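Local structure of phosphate-binding protein (Xanthomonas axonopodis pv. citri, 5UB6) at the pyrophosphate 2- site. The protein binds pyrophosphate and is probably a periplasmic substrate-binding protein of the phosphonate ABC-transporter family. Residues are numbered along the deposited sequence; one frame, centred on the assembly and turned at random.

The pyrophosphate 2- site. Residues 66, 93, 119, 123-125, 164, 211. With POP (pyrophosphate 2-), chain B.
Pyrophosphate lies in the cleft between the two lobes of a periplasmic-binding-protein fold, at the N-terminal end of helix 124-136, with 215 of its 273 Å² hidden by protein. The P2 phosphate faces the helix N-terminus, each of its terminal oxygens accepting from more than one donor. O4 takes the backbone N-H of Thr124 at 3.0 Å, nearly straight (160° at the hydrogen), and the hydroxyl OG1 of Thr66, from the end of strand 62-66. Thr66 OG1, placed between its own backbone N and carbonyl carbon (chi1 63°), is also hydrogen-bonded to Thr124 OG1 at 2.6 Å, so the side chain of Thr124 helps to hold the Thr66 hydroxyl in place. Ser125 binds O5 with both backbone N and side-chain OG, the latter at 2.7 Å. O6 receives Ser123 OG at 2.6 Å, swung anti to the backbone N, and the side-chain amine NZ of Lys164. The helix N-terminus probably helps to offset the negative charge here. The P1 phosphate is held by charged tips at two different oxygens: Lys164, bent at its last torsion (chi4 -50°), brings NZ within 2.6 Å of O3 and thus bridges both phosphates, while Gln119 OE1 steadies NZ through an in-plane lone pair. At O2, Arg211 NH2 forms a longer salt bridge (3.2 Å), roughly in the guanidinium plane. The arginine chain kinks at chi2, and its CD lies 3.5 Å above the Phe93 ring, toward the rim.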
loop_
_atom_site.group_PDB
_atom_site.type_symbol
_atom_site.label_atom_id
_atom_site.label_comp_id
_atom_site.label_asym_id
_atom_site.label_seq_id
_atom_site.Cartn_x
_atom_site.Cartn_y
_atom_site.Cartn_z
ATOM N N THR A 66 -2.607 2.141 1.465
ATOM C CA THR A 66 -1.532 1.932 2.403
ATOM C C THR A 66 -0.708 3.194 2.422
ATOM O O THR A 66 -0.693 3.971 1.453
ATOM C CB THR A 66 -0.661 0.731 2.064
ATOM O OG1 THR A 66 -0.025 0.948 0.810
ATOM C CG2 THR A 66 -1.479 -0.536 1.980
ATOM N N PHE A 93 1.649 -2.257 10.183
ATOM C CA PHE A 93 2.328 -3.396 9.575
ATOM C C PHE A 93 3.768 -3.056 9.269
ATOM O O PHE A 93 4.190 -1.881 9.420
ATOM C CB PHE A 93 1.547 -3.983 8.354
ATOM C CG PHE A 93 1.593 -3.162 7.060
ATOM C CD1 PHE A 93 1.891 -1.793 7.025
ATOM C CD2 PHE A 93 1.229 -3.785 5.847
ATOM C CE1 PHE A 93 1.902 -1.115 5.835
ATOM C CE2 PHE A 93 1.226 -3.083 4.653
ATOM C CZ PHE A 93 1.561 -1.747 4.657
ATOM N N GLN A 119 7.206 -5.865 -5.818
ATOM C CA GLN A 119 5.866 -5.964 -6.374
ATOM C C GLN A 119 5.594 -4.972 -7.511
ATOM O O GLN A 119 5.647 -5.331 -8.691
ATOM C CB GLN A 119 4.867 -5.830 -5.227
ATOM C CG GLN A 119 4.823 -7.079 -4.349
ATOM C CD GLN A 119 4.051 -6.884 -3.045
ATOM O OE1 GLN A 119 2.943 -6.344 -3.036
ATOM N NE2 GLN A 119 4.636 -7.360 -1.923
ATOM N N SER A 123 3.621 0.005 -4.188
ATOM C CA SER A 123 3.368 -0.918 -3.075
ATOM C C SER A 123 4.126 -0.406 -1.888
ATOM O O SER A 123 5.353 -0.172 -2.003
ATOM C CB SER A 123 3.841 -2.336 -3.379
ATOM O OG SER A 123 3.583 -3.163 -2.273
ATOM N N THR A 124 3.428 -0.202 -0.764
ATOM C CA THR A 124 4.106 0.201 0.461
ATOM C C THR A 124 5.014 -0.899 0.978
ATOM O O THR A 124 6.204 -0.687 1.132
ATOM C CB THR A 124 3.115 0.629 1.558
ATOM O OG1 THR A 124 2.413 1.812 1.132
ATOM C CG2 THR A 124 3.843 0.916 2.861
ATOM N N SER A 125 4.437 -2.062 1.243
ATOM C CA SER A 125 5.156 -3.147 1.852
ATOM C C SER A 125 5.998 -3.932 0.854
ATOM O O SER A 125 6.888 -4.689 1.253
ATOM C CB SER A 125 4.195 -4.102 2.587
ATOM O OG SER A 125 3.467 -4.874 1.641
ATOM N N LYS A 164 1.975 -10.153 -5.257
ATOM C CA LYS A 164 2.541 -10.751 -4.032
ATOM C C LYS A 164 2.836 -12.272 -4.158
ATOM O O LYS A 164 3.874 -12.747 -3.686
ATOM C CB LYS A 164 1.618 -10.527 -2.854
ATOM C CG LYS A 164 1.433 -9.080 -2.455
ATOM C CD LYS A 164 0.122 -8.896 -1.702
ATOM C CE LYS A 164 -0.266 -7.429 -1.664
ATOM N NZ LYS A 164 0.846 -6.532 -1.209
ATOM N N ARG A 211 -0.881 1.121 8.902
ATOM C CA ARG A 211 -1.318 0.203 7.864
ATOM C C ARG A 211 -1.933 0.918 6.646
ATOM O O ARG A 211 -1.565 0.636 5.488
ATOM C CB ARG A 211 -2.328 -0.770 8.500
ATOM C CG ARG A 211 -2.936 -1.807 7.579
ATOM C CD ARG A 211 -1.955 -2.896 7.221
ATOM N NE ARG A 211 -2.585 -3.873 6.337
ATOM C CZ ARG A 211 -2.636 -3.707 5.031
ATOM N NH1 ARG A 211 -2.108 -2.621 4.509
ATOM N NH2 ARG A 211 -3.224 -4.608 4.255
HETATM P P1 POP B . -1.811 -3.864 -0.146
HETATM O O1 POP B . -2.496 -2.755 -0.942
HETATM O O2 POP B . -2.426 -4.430 1.121
HETATM O O3 POP B . -1.226 -4.921 -1.020
HETATM O O POP B . -0.596 -3.113 0.553
HETATM P P2 POP B . 0.792 -2.641 -0.069
HETATM O O4 POP B . 0.649 -1.129 -0.391
HETATM O O5 POP B . 1.725 -2.927 1.063
HETATM O O6 POP B . 1.114 -3.379 -1.402
#